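PDB 1I0R: ferric-chelate reductase (NAD(P)H) from Archaeoglobus fulgidus, which catalyses the NAD(P)H-dependent reduction of ferric iron held in chelators such as siderophores, releasing ferrous iron, and also reduces FMN and FAD. Local coordinates for residues I9-Y14 with A29-Q34; S37-I42 with V130-D135; V66-T71 with K140-L145; A111-K116 with V134-L139. One frame throughout, in Å; residues are numbered along the deposited sequence. Where two conformers were deposited one is given.

Contact 1 (I9-Y14 with A29-Q34); sequences ISYGLY and ANTVFQ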
loop_
_atom_site.group_PDB
_atom_site.type_symbol
_atom_site.label_atom_id
_atom_site.label_comp_id
_atom_site.label_asym_id
_atom_site.label_seq_id
_atom_site.Cartn_x
_atom_site.Cartn_y
_atom_site.Cartn_z
ATOM N N ILE B 9 6.917 -4.006 -5.324
ATOM C CA ILE B 9 6.082 -3.286 -4.353
ATOM C C ILE B 9 5.089 -4.296 -3.737
ATOM O O ILE B 9 4.481 -5.112 -4.453
ATOM C CB ILE B 9 5.312 -2.137 -5.046
ATOM C CG1 ILE B 9 6.319 -1.116 -5.581
ATOM C CG2 ILE B 9 4.304 -1.499 -4.086
ATOM C CD1 ILE B 9 5.666 -0.007 -6.416
ATOM N N SER B 10 4.920 -4.235 -2.417
ATOM C CA SER B 10 4.053 -5.184 -1.691
ATOM C C SER B 10 2.614 -4.692 -1.440
ATOM O O SER B 10 2.372 -3.517 -1.166
ATOM C CB SER B 10 4.701 -5.542 -0.332
ATOM O OG SER B 10 5.942 -6.238 -0.513
ATOM N N TYR B 11 1.650 -5.616 -1.537
ATOM C CA TYR B 11 0.239 -5.300 -1.312
ATOM C C TYR B 11 -0.481 -6.426 -0.584
ATOM O O TYR B 11 0.009 -7.558 -0.509
ATOM C CB TYR B 11 -0.528 -5.142 -2.634
ATOM C CG TYR B 11 0.020 -4.168 -3.646
ATOM C CD1 TYR B 11 1.095 -4.512 -4.469
ATOM C CD2 TYR B 11 -0.537 -2.899 -3.777
ATOM C CE1 TYR B 11 1.610 -3.607 -5.393
ATOM C CE2 TYR B 11 -0.048 -1.987 -4.692
ATOM C CZ TYR B 11 1.035 -2.334 -5.497
ATOM O OH TYR B 11 1.607 -1.428 -6.345
ATOM N N GLY B 12 -1.652 -6.089 -0.053
ATOM C CA GLY B 12 -2.493 -7.113 0.560
ATOM C C GLY B 12 -3.524 -7.505 -0.509
ATOM O O GLY B 12 -3.382 -7.161 -1.677
ATOM N N LEU B 13 -4.538 -8.286 -0.117
ATOM C CA LEU B 13 -5.642 -8.643 -1.041
ATOM C C LEU B 13 -6.925 -8.408 -0.235
ATOM O O LEU B 13 -7.064 -8.864 0.900
ATOM C CB LEU B 13 -5.561 -10.094 -1.537
ATOM C CG LEU B 13 -6.332 -10.226 -2.861
ATOM C CD1 LEU B 13 -5.617 -9.420 -3.984
ATOM C CD2 LEU B 13 -6.432 -11.703 -3.252
ATOM N N TYR B 14 -7.852 -7.677 -0.846
ATOM C CA TYR B 14 -9.063 -7.238 -0.157
ATOM C C TYR B 14 -10.288 -7.287 -1.032
ATOM O O TYR B 14 -10.195 -7.416 -2.248
ATOM C CB TYR B 14 -8.906 -5.756 0.247
ATOM C CG TYR B 14 -7.553 -5.369 0.834
ATOM C CD1 TYR B 14 -6.473 -5.034 0.018
ATOM C CD2 TYR B 14 -7.362 -5.392 2.201
ATOM C CE1 TYR B 14 -5.213 -4.730 0.575
ATOM C CE2 TYR B 14 -6.125 -5.097 2.764
ATOM C CZ TYR B 14 -5.056 -4.770 1.948
ATOM O OH TYR B 14 -3.835 -4.535 2.562
ATOM N N ALA B 29 -9.455 -6.035 -4.682
ATOM C CA ALA B 29 -8.519 -4.939 -4.895
ATOM C C ALA B 29 -7.248 -5.247 -4.125
ATOM O O ALA B 29 -7.287 -5.926 -3.097
ATOM C CB ALA B 29 -9.113 -3.623 -4.377
ATOM N N ASN B 30 -6.114 -4.735 -4.607
ATOM C CA ASN B 30 -4.885 -4.922 -3.835
ATOM C C ASN B 30 -4.393 -3.556 -3.327
ATOM O O ASN B 30 -3.561 -3.488 -2.414
ATOM C CB ASN B 30 -3.799 -5.649 -4.675
ATOM C CG ASN B 30 -3.237 -4.799 -5.806
ATOM O OD1 ASN B 30 -3.859 -3.846 -6.263
ATOM N ND2 ASN B 30 -2.040 -5.162 -6.274
ATOM N N THR B 31 -4.981 -2.469 -3.830
ATOM C CA THR B 31 -4.497 -1.137 -3.459
ATOM C C THR B 31 -5.340 -0.451 -2.394
ATOM O O THR B 31 -6.214 0.386 -2.687
ATOM C CB THR B 31 -4.349 -0.271 -4.733
ATOM O OG1 THR B 31 -3.484 -0.962 -5.655
ATOM C CG2 THR B 31 -3.711 1.083 -4.416
ATOM N N VAL B 32 -5.073 -0.845 -1.149
ATOM C CA VAL B 32 -5.752 -0.341 0.040
ATOM C C VAL B 32 -4.653 -0.072 1.051
ATOM O O VAL B 32 -3.810 -0.941 1.315
ATOM C CB VAL B 32 -6.708 -1.391 0.635
ATOM C CG1 VAL B 32 -7.275 -0.899 1.952
ATOM C CG2 VAL B 32 -7.824 -1.712 -0.388
ATOM N N PHE B 33 -4.649 1.132 1.597
ATOM C CA PHE B 33 -3.614 1.506 2.543
ATOM C C PHE B 33 -4.058 2.595 3.494
ATOM O O PHE B 33 -4.856 3.456 3.148
ATOM C CB PHE B 33 -2.316 1.891 1.797
ATOM C CG PHE B 33 -2.473 2.937 0.715
ATOM C CD1 PHE B 33 -2.091 4.245 0.948
ATOM C CD2 PHE B 33 -2.864 2.581 -0.573
ATOM C CE1 PHE B 33 -2.081 5.198 -0.099
ATOM C CE2 PHE B 33 -2.861 3.517 -1.618
ATOM C CZ PHE B 33 -2.465 4.828 -1.377
ATOM N N GLN B 34 -3.539 2.558 4.713
ATOM C CA GLN B 34 -3.841 3.602 5.680
ATOM C C GLN B 34 -2.964 4.816 5.345
ATOM O O GLN B 34 -1.758 4.666 5.129
ATOM C CB GLN B 34 -3.519 3.118 7.107
ATOM C CG GLN B 34 -3.793 4.185 8.182
ATOM C CD GLN B 34 -3.653 3.644 9.603
ATOM O OE1 GLN B 34 -3.394 2.448 9.805
ATOM N NE2 GLN B 34 -3.832 4.528 10.592
HETATM O O HOH W 1 -2.121 -3.180 1.087
#
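Asn30 sets ND2 of its carboxamide over one face of the Tyr11 ring, toward the rim, with the two planes only 18° apart. That nitrogen lies 3.5 Å from Tyr11 CG. With Asn30 CG between its own backbone N and carbonyl carbon (chi1 70°), the amide lies against the ring. The other end of the amide is tied down: Thr31 OG1 donates to Asn30 OD1 over 3.0 Å, coming from above the carbonyl plane, so the rotation of the group is restrained. Tyr14 meets segment 29-34 differently. Val32 CB sits over one face of its ring in a CH-pi contact, 3.8 Å from the centroid, while Asn30 O lies in the ring plane at the edge, 3.6 Å from Tyr14 CE1. On the backbone, Tyr14 and Ala29 form an antiparallel hydrogen-bonded pair, Tyr14 N to Ala29 O and Ala29 N to Tyr14 O both measuring 2.9 Å. A water accepts from Gly12 N and Tyr14 OH and donates to Val32 O. Each phenol also reaches the second subunit, Tyr11 OH bonding Gln34 N and Tyr14 OH bonding Ser10 N there. Gly12 O is buried with no hydrogen-bond partner, met by a CA-H...O contact from Asn30 CA. Ala29, Asn30 and Thr31 bind FMN, so the two tyrosines are consistent with a link between this part of the flavin site and the dimer interface.

Contact 2 (S37-I42 with V130-D135); sequences SKPVQI and VGEAVD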
loop_
_atom_site.group_PDB
_atom_site.type_symbol
_atom_site.label_atom_id
_atom_site.label_comp_id
_atom_site.label_asym_id
_atom_site.label_seq_id
_atom_site.Cartn_x
_atom_site.Cartn_y
_atom_site.Cartn_z
ATOM N N SER B 37 -3.133 8.655 10.859
ATOM C CA SER B 37 -3.642 8.063 12.103
ATOM C C SER B 37 -4.465 9.066 12.906
ATOM O O SER B 37 -5.211 8.672 13.804
ATOM C CB SER B 37 -2.494 7.543 12.959
ATOM O OG SER B 37 -1.610 8.605 13.293
ATOM N N LYS B 38 -4.356 10.349 12.566
ATOM C CA LYS B 38 -5.084 11.408 13.270
ATOM C C LYS B 38 -5.857 12.317 12.318
ATOM O O LYS B 38 -5.343 13.343 11.874
ATOM C CB LYS B 38 -4.113 12.269 14.094
ATOM C CG LYS B 38 -3.496 11.536 15.280
ATOM C CD LYS B 38 -2.637 12.460 16.153
ATOM C CE LYS B 38 -2.128 11.728 17.403
ATOM N NZ LYS B 38 -1.237 12.566 18.286
ATOM N N PRO B 39 -7.090 11.945 11.960
ATOM C CA PRO B 39 -7.823 10.744 12.359
ATOM C C PRO B 39 -7.426 9.600 11.425
ATOM O O PRO B 39 -6.691 9.804 10.457
ATOM C CB PRO B 39 -9.273 11.164 12.161
ATOM C CG PRO B 39 -9.185 11.992 10.914
ATOM C CD PRO B 39 -7.931 12.820 11.125
ATOM N N VAL B 40 -7.908 8.399 11.694
ATOM C CA VAL B 40 -7.565 7.298 10.823
ATOM C C VAL B 40 -8.262 7.450 9.466
ATOM O O VAL B 40 -9.499 7.559 9.388
ATOM C CB VAL B 40 -7.961 5.951 11.435
ATOM C CG1 VAL B 40 -7.761 4.835 10.396
ATOM C CG2 VAL B 40 -7.086 5.670 12.667
ATOM N N GLN B 41 -7.452 7.499 8.402
ATOM C CA GLN B 41 -7.959 7.577 7.036
ATOM C C GLN B 41 -7.381 6.426 6.221
ATOM O O GLN B 41 -6.196 6.074 6.344
ATOM C CB GLN B 41 -7.598 8.918 6.385
ATOM C CG GLN B 41 -8.267 10.061 7.090
ATOM C CD GLN B 41 -7.896 11.403 6.503
ATOM O OE1 GLN B 41 -6.725 11.827 6.568
ATOM N NE2 GLN B 41 -8.875 12.082 5.934
ATOM N N ILE B 42 -8.235 5.844 5.386
ATOM C CA ILE B 42 -7.882 4.698 4.531
ATOM C C ILE B 42 -8.121 5.061 3.079
ATOM O O ILE B 42 -9.142 5.661 2.747
ATOM C CB ILE B 42 -8.776 3.461 4.836
ATOM C CG1 ILE B 42 -8.727 3.130 6.327
ATOM C CG2 ILE B 42 -8.332 2.261 3.994
ATOM C CD1 ILE B 42 -7.321 2.921 6.893
ATOM N N VAL B 130 -10.302 8.694 -0.480
ATOM C CA VAL B 130 -9.768 8.790 0.868
ATOM C C VAL B 130 -10.950 8.728 1.826
ATOM O O VAL B 130 -11.836 9.583 1.800
ATOM C CB VAL B 130 -9.019 10.109 1.085
ATOM C CG1 VAL B 130 -8.462 10.165 2.534
ATOM C CG2 VAL B 130 -7.851 10.191 0.092
ATOM N N GLY B 131 -10.972 7.695 2.654
ATOM C CA GLY B 131 -12.072 7.583 3.593
ATOM C C GLY B 131 -11.674 7.701 5.047
ATOM O O GLY B 131 -10.611 7.235 5.467
ATOM N N GLU B 132 -12.538 8.311 5.846
ATOM C CA GLU B 132 -12.264 8.406 7.265
ATOM C C GLU B 132 -12.884 7.142 7.866
ATOM O O GLU B 132 -14.055 6.868 7.625
ATOM C CB GLU B 132 -12.912 9.661 7.845
ATOM C CG GLU B 132 -12.479 9.923 9.266
ATOM C CD GLU B 132 -12.979 11.260 9.817
ATOM O OE1 GLU B 132 -12.835 12.307 9.131
ATOM O OE2 GLU B 132 -13.504 11.255 10.951
ATOM N N ALA B 133 -12.111 6.365 8.614
ATOM C CA ALA B 133 -12.625 5.129 9.214
ATOM C C ALA B 133 -13.675 5.442 10.277
ATOM O O ALA B 133 -13.447 6.269 11.161
ATOM C CB ALA B 133 -11.472 4.317 9.822
ATOM N N VAL B 134 -14.831 4.788 10.179
ATOM C CA VAL B 134 -15.893 5.014 11.170
ATOM C C VAL B 134 -16.141 3.788 12.053
ATOM O O VAL B 134 -16.787 3.900 13.092
ATOM C CB VAL B 134 -17.199 5.485 10.504
ATOM C CG1 VAL B 134 -16.985 6.883 9.921
ATOM C CG2 VAL B 134 -17.640 4.516 9.414
ATOM N N ASP B 135 -15.664 2.624 11.621
ATOM C CA ASP B 135 -15.727 1.398 12.423
ATOM C C ASP B 135 -14.681 0.446 11.882
ATOM O O ASP B 135 -14.241 0.581 10.731
ATOM C CB ASP B 135 -17.103 0.712 12.372
ATOM C CG ASP B 135 -17.302 -0.280 13.532
ATOM O OD1 ASP B 135 -18.290 -1.056 13.495
ATOM O OD2 ASP B 135 -16.480 -0.290 14.488
HETATM O O HOH W 2 -11.206 7.852 11.653
#
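Gly131 and Ile42 exchange two backbone hydrogen bonds, Gly131 N to Ile42 O at 2.7 Å and Ile42 N to Gly131 O at 2.8 Å, which makes them an antiparallel hydrogen-bonded pair. Two residues on, Ala133 N gives a third bond to Val40 O at 3.0 Å. A water donates to that same Val40 oxygen and to Ala133 O, so it spans the place where the two chains begin to part. Between these bonds Gln41 and Glu132 form the non-hydrogen-bonded pair, and Gln41 CA comes within 3.1 Å of Gly131 O in a CA-H...O contact. Side-chain packing is lighter. Val40 CG1, anti to the backbone N (chi1 172°), reaches Ala133 CB at 3.8 Å. Farther out, Pro39, which follows a cis peptide bond, meets the extended Glu132 side chain at about a right angle, its CG 4.0 Å from Glu132 CD. Gln41 CB and Val130 CG1 also pack together. The pairing joins strand 40-47 to strand 126-138 in the six-stranded barrel; strand 23-37 continues the sheet beyond the first and strand 109-122 beyond the second, while Phe6 of the second subunit packs on Val40, Ile42 and Ala133.

Contact 3 (V66-T71 with K140-L145); sequences VLELET and KDAEVL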
loop_
_atom_site.group_PDB
_atom_site.type_symbol
_atom_site.label_atom_id
_atom_site.label_comp_id
_atom_site.label_asym_id
_atom_site.label_seq_id
_atom_site.Cartn_x
_atom_site.Cartn_y
_atom_site.Cartn_z
ATOM N N VAL B 66 -10.370 -7.615 4.828
ATOM C CA VAL B 66 -8.986 -8.079 4.640
ATOM C C VAL B 66 -9.036 -9.601 4.558
ATOM O O VAL B 66 -9.346 -10.275 5.546
ATOM C CB VAL B 66 -8.085 -7.624 5.814
ATOM C CG1 VAL B 66 -6.620 -8.034 5.551
ATOM C CG2 VAL B 66 -8.178 -6.111 5.971
ATOM N N LEU B 67 -8.736 -10.146 3.383
ATOM C CA LEU B 67 -8.830 -11.596 3.193
ATOM C C LEU B 67 -7.800 -12.446 3.913
ATOM O O LEU B 67 -6.640 -12.070 4.030
ATOM C CB LEU B 67 -8.801 -11.929 1.699
ATOM C CG LEU B 67 -9.932 -11.292 0.889
ATOM C CD1 LEU B 67 -9.680 -11.446 -0.620
ATOM C CD2 LEU B 67 -11.253 -11.937 1.315
ATOM N N GLU B 68 -8.248 -13.599 4.418
ATOM C CA GLU B 68 -7.355 -14.512 5.122
ATOM C C GLU B 68 -6.535 -15.336 4.130
ATOM O O GLU B 68 -6.928 -15.532 2.971
ATOM C CB GLU B 68 -8.152 -15.441 6.056
ATOM C CG GLU B 68 -9.033 -16.462 5.328
ATOM C CD GLU B 68 -9.773 -17.393 6.292
ATOM O OE1 GLU B 68 -9.166 -17.817 7.294
ATOM O OE2 GLU B 68 -10.958 -17.716 6.048
ATOM N N LEU B 69 -5.377 -15.799 4.595
ATOM C CA LEU B 69 -4.457 -16.581 3.775
ATOM C C LEU B 69 -5.097 -17.760 3.048
ATOM O O LEU B 69 -4.769 -18.045 1.896
ATOM C CB LEU B 69 -3.313 -17.089 4.663
ATOM C CG LEU B 69 -2.386 -18.155 4.077
ATOM C CD1 LEU B 69 -1.602 -17.574 2.904
ATOM C CD2 LEU B 69 -1.445 -18.659 5.171
ATOM N N GLU B 70 -6.016 -18.436 3.721
ATOM C CA GLU B 70 -6.661 -19.601 3.130
ATOM C C GLU B 70 -7.959 -19.353 2.368
ATOM O O GLU B 70 -8.750 -20.277 2.172
ATOM C CB GLU B 70 -6.892 -20.657 4.211
ATOM C CG GLU B 70 -5.625 -21.384 4.619
ATOM C CD GLU B 70 -5.889 -22.465 5.645
ATOM O OE1 GLU B 70 -6.198 -22.117 6.806
ATOM O OE2 GLU B 70 -5.800 -23.663 5.286
ATOM N N THR B 71 -8.177 -18.119 1.928
ATOM C CA THR B 71 -9.382 -17.789 1.175
ATOM C C THR B 71 -9.433 -18.610 -0.114
ATOM O O THR B 71 -8.482 -18.623 -0.885
ATOM C CB THR B 71 -9.419 -16.285 0.804
ATOM O OG1 THR B 71 -9.435 -15.494 2.002
ATOM C CG2 THR B 71 -10.672 -15.971 -0.001
ATOM N N LYS B 140 -10.994 -12.596 12.969
ATOM C CA LYS B 140 -10.336 -13.889 13.083
ATOM C C LYS B 140 -8.875 -13.754 13.448
ATOM O O LYS B 140 -8.244 -12.716 13.233
ATOM C CB LYS B 140 -10.415 -14.650 11.756
ATOM C CG LYS B 140 -11.800 -14.774 11.145
ATOM C CD LYS B 140 -11.699 -15.170 9.662
ATOM C CE LYS B 140 -11.011 -16.519 9.444
ATOM N NZ LYS B 140 -11.919 -17.687 9.660
ATOM N N ASP B 141 -8.351 -14.855 13.968
ATOM C CA ASP B 141 -6.972 -14.982 14.395
ATOM C C ASP B 141 -6.062 -15.328 13.205
ATOM O O ASP B 141 -4.840 -15.304 13.317
ATOM C CB ASP B 141 -6.933 -16.088 15.458
ATOM C CG ASP B 141 -5.553 -16.343 15.999
ATOM O OD1 ASP B 141 -4.656 -16.717 15.210
ATOM O OD2 ASP B 141 -5.369 -16.182 17.228
ATOM N N ALA B 142 -6.665 -15.622 12.059
ATOM C CA ALA B 142 -5.936 -16.030 10.856
ATOM C C ALA B 142 -4.909 -15.076 10.238
ATOM O O ALA B 142 -4.979 -13.860 10.416
ATOM C CB ALA B 142 -6.933 -16.435 9.789
ATOM N N GLU B 143 -3.974 -15.661 9.489
ATOM C CA GLU B 143 -2.934 -14.915 8.789
ATOM C C GLU B 143 -3.590 -14.284 7.567
ATOM O O GLU B 143 -4.569 -14.815 7.037
ATOM C CB GLU B 143 -1.793 -15.842 8.343
ATOM C CG GLU B 143 -0.995 -16.478 9.490
ATOM C CD GLU B 143 -0.521 -15.459 10.525
ATOM O OE1 GLU B 143 0.151 -14.475 10.141
ATOM O OE2 GLU B 143 -0.817 -15.644 11.732
ATOM N N VAL B 144 -3.065 -13.145 7.121
ATOM C CA VAL B 144 -3.641 -12.474 5.965
ATOM C C VAL B 144 -3.041 -12.957 4.657
ATOM O O VAL B 144 -1.935 -13.500 4.618
ATOM C CB VAL B 144 -3.462 -10.924 6.026
ATOM C CG1 VAL B 144 -4.041 -10.381 7.312
ATOM C CG2 VAL B 144 -1.994 -10.548 5.864
ATOM N N LEU B 145 -3.792 -12.758 3.586
ATOM C CA LEU B 145 -3.359 -13.125 2.246
ATOM C C LEU B 145 -2.708 -11.910 1.588
ATOM O O LEU B 145 -3.319 -10.853 1.494
ATOM C CB LEU B 145 -4.572 -13.571 1.407
ATOM C CG LEU B 145 -4.344 -13.909 -0.079
ATOM C CD1 LEU B 145 -3.372 -15.084 -0.178
ATOM C CD2 LEU B 145 -5.678 -14.248 -0.771
#
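Glu68 lies against segment 140-145 and sends its carboxylate toward Lys140. Its CB already touches that segment, 3.8 Å from Glu143 O and 4.1 Å from Ala142 CB. CG lies between the backbone N and the carbonyl carbon (chi1 69°), and beyond it the side chain is extended, carrying CD to the lysine's CE. At the tip, OE1 meets Lys140 CE at 3.1 Å and also rests against the Ala142 methyl. The charge pairing itself is long, OE1 standing 3.6 Å from Lys140 NZ, and the lysine bends at chi3 and chi4 to bring its amine there. OE2 has its hydrogen bond with ND1 of His108, so the histidine is the firmer partner of the carboxylate and the lysine a distant second. Around this side chain the backbones are tied twice: Leu69 N donates to Glu143 O at 2.8 Å and Leu145 N to Leu67 O at 3.0 Å, giving a single bridge between Glu68 and Val144. Glu68 O is gripped by both Thr71 N and Thr71 OG1, the hydroxyl at 2.7 Å, and Leu145 CB packs against the same oxygen at 3.4 Å. Val66 CG1 against Val144 CG1 and Leu69 CD1 near Leu145 CD1 add apolar contacts. The arrangement is a type I beta turn, Glu68 to Thr71, at the end of barrel strand 61-67, bridged to the loop that leads into helix 147-155, whose residues bind NADP(+).

Contact 4 (A111-K116 with V134-L139); sequences AVIEAK and VDAEVL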
loop_
_atom_site.group_PDB
_atom_site.type_symbol
_atom_site.label_atom_id
_atom_site.label_comp_id
_atom_site.label_asym_id
_atom_site.label_seq_id
_atom_site.Cartn_x
_atom_site.Cartn_y
_atom_site.Cartn_z
ATOM N N ALA B 111 -10.344 -9.125 9.145
ATOM C CA ALA B 111 -10.844 -7.869 9.689
ATOM C C ALA B 111 -11.704 -7.138 8.657
ATOM O O ALA B 111 -11.618 -7.418 7.463
ATOM C CB ALA B 111 -9.671 -6.959 10.099
ATOM N N VAL B 112 -12.542 -6.224 9.132
ATOM C CA VAL B 112 -13.373 -5.391 8.270
ATOM C C VAL B 112 -13.270 -3.955 8.740
ATOM O O VAL B 112 -13.131 -3.687 9.942
ATOM C CB VAL B 112 -14.872 -5.827 8.242
ATOM C CG1 VAL B 112 -15.000 -7.140 7.490
ATOM C CG2 VAL B 112 -15.435 -5.954 9.661
ATOM N N ILE B 113 -13.308 -3.030 7.784
ATOM C CA ILE B 113 -13.220 -1.611 8.067
ATOM C C ILE B 113 -14.317 -0.917 7.293
ATOM O O ILE B 113 -14.597 -1.289 6.153
ATOM C CB ILE B 113 -11.841 -1.066 7.586
ATOM C CG1 ILE B 113 -10.726 -1.812 8.320
ATOM C CG2 ILE B 113 -11.766 0.434 7.757
ATOM C CD1 ILE B 113 -9.340 -1.570 7.707
ATOM N N GLU B 114 -14.947 0.073 7.921
ATOM C CA GLU B 114 -16.003 0.843 7.283
ATOM C C GLU B 114 -15.505 2.284 7.232
ATOM O O GLU B 114 -14.930 2.779 8.217
ATOM C CB GLU B 114 -17.290 0.718 8.112
ATOM C CG GLU B 114 -18.470 1.473 7.584
ATOM C CD GLU B 114 -19.732 1.202 8.403
ATOM O OE1 GLU B 114 -19.614 0.776 9.575
ATOM O OE2 GLU B 114 -20.831 1.427 7.865
ATOM N N ALA B 115 -15.701 2.958 6.096
ATOM C CA ALA B 115 -15.221 4.342 5.955
ATOM C C ALA B 115 -16.155 5.273 5.184
ATOM O O ALA B 115 -16.902 4.823 4.316
ATOM C CB ALA B 115 -13.813 4.333 5.267
ATOM N N LYS B 116 -16.147 6.564 5.527
ATOM C CA LYS B 116 -16.941 7.543 4.781
ATOM C C LYS B 116 -15.921 8.353 3.962
ATOM O O LYS B 116 -14.881 8.757 4.498
ATOM C CB LYS B 116 -17.753 8.489 5.693
ATOM C CG LYS B 116 -16.917 9.394 6.582
ATOM C CD LYS B 116 -17.761 10.466 7.276
ATOM C CE LYS B 116 -16.849 11.546 7.904
ATOM N NZ LYS B 116 -17.612 12.608 8.653
ATOM N N VAL B 134 -14.831 4.788 10.179
ATOM C CA VAL B 134 -15.893 5.014 11.170
ATOM C C VAL B 134 -16.141 3.788 12.053
ATOM O O VAL B 134 -16.787 3.900 13.092
ATOM C CB VAL B 134 -17.199 5.485 10.504
ATOM C CG1 VAL B 134 -16.985 6.883 9.921
ATOM C CG2 VAL B 134 -17.640 4.516 9.414
ATOM N N ASP B 135 -15.664 2.624 11.621
ATOM C CA ASP B 135 -15.727 1.398 12.423
ATOM C C ASP B 135 -14.681 0.446 11.882
ATOM O O ASP B 135 -14.241 0.581 10.731
ATOM C CB ASP B 135 -17.103 0.712 12.372
ATOM C CG ASP B 135 -17.302 -0.280 13.532
ATOM O OD1 ASP B 135 -18.290 -1.056 13.495
ATOM O OD2 ASP B 135 -16.480 -0.290 14.488
ATOM N N ALA B 136 -14.262 -0.502 12.708
ATOM C CA ALA B 136 -13.278 -1.471 12.292
ATOM C C ALA B 136 -13.248 -2.552 13.349
ATOM O O ALA B 136 -13.357 -2.258 14.549
ATOM C CB ALA B 136 -11.905 -0.808 12.169
ATOM N N GLU B 137 -13.115 -3.798 12.916
ATOM C CA GLU B 137 -13.061 -4.905 13.855
ATOM C C GLU B 137 -12.221 -6.073 13.363
ATOM O O GLU B 137 -12.135 -6.336 12.153
ATOM C CB GLU B 137 -14.482 -5.379 14.175
ATOM C CG GLU B 137 -15.278 -5.904 12.989
ATOM C CD GLU B 137 -16.742 -6.152 13.355
ATOM O OE1 GLU B 137 -17.616 -5.339 12.963
ATOM O OE2 GLU B 137 -17.004 -7.153 14.057
ATOM N N VAL B 138 -11.566 -6.748 14.301
ATOM C CA VAL B 138 -10.773 -7.920 13.968
ATOM C C VAL B 138 -11.759 -9.066 14.155
ATOM O O VAL B 138 -12.413 -9.153 15.194
ATOM C CB VAL B 138 -9.578 -8.096 14.918
ATOM C CG1 VAL B 138 -8.856 -9.393 14.589
ATOM C CG2 VAL B 138 -8.621 -6.908 14.770
ATOM N N LEU B 139 -11.874 -9.930 13.150
ATOM C CA LEU B 139 -12.834 -11.037 13.183
ATOM C C LEU B 139 -12.233 -12.419 13.402
ATOM O O LEU B 139 -12.895 -13.320 13.937
ATOM C CB LEU B 139 -13.615 -11.069 11.871
ATOM C CG LEU B 139 -14.301 -9.773 11.446
ATOM C CD1 LEU B 139 -14.825 -9.929 10.022
ATOM C CD2 LEU B 139 -15.422 -9.431 12.424
#
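Ala111 starts the pairing with its methyl 3.3 Å from Glu137 O, opposite Val138 in a non-hydrogen-bonded pair. Val112 and Glu137 follow as a hydrogen-bonded pair, each N bonded to the other's O, and their side chains run side by side. Val112 CG2, placed between the backbone N and the carbonyl carbon, presses on Glu137 CG at 3.3 Å; CG1 meets Leu139 CD1 at 3.8 Å, the two side chains crossing at about a right angle. The Glu137 carboxylate goes on to a salt bridge with Lys96. Ile113 turns to the other face, CG1 lying 4.1 Å from Ala136 CB, and Phe6 of the second subunit packs on both residues. At Glu114 the register shifts. Its N donates to Asp135 O over 2.9 Å, almost straight at hydrogen (175°), though the donor stands above the carbonyl plane. Its O takes two N-H groups, Val134 N at 2.8 Å and Asp135 N in a weak bond of 3.5 Å. The extended Glu114 side chain packs CG on Val134 CG2, and its OE2 is hydrogen-bonded to Thr100 OG1, while OE1 lies 4.5 Å from Asp135 OD1, like charges that might raise the proton affinity of either acid. Farther on, Lys116 CG brushes Val134 CG1 before the rest of the lysine departs from the pair. With Val134 and Asp135 both facing Glu114, this is a classic beta bulge in the antiparallel hairpin of strands 109-122 and 126-138, part of the barrel of this flavin reductase family.

Strand 126-138 carries contacts 2 and 4, whose centres are 10 Å apart; they share Val134 and Asp135, and Glu132 N lies 2.7 Å from Lys116 O as a probable hydrogen bond. Contact 3 closes the loop within which contact 4 is nested, and Val66 N meets Ala111 O at 2.9 Å. Contact 1 holds three FMN-binding residues and borders both contact 2, through Val32 and Gln34 on Ile42, and contact 3, where Leu13 CD2 packs 3.6 Å from Leu145 CD2. Leu145 in turn lies about 4 Å, side chain to side chain, from NADP(+)-binding Asp149. All four contacts reach the same barrel and touch the second subunit.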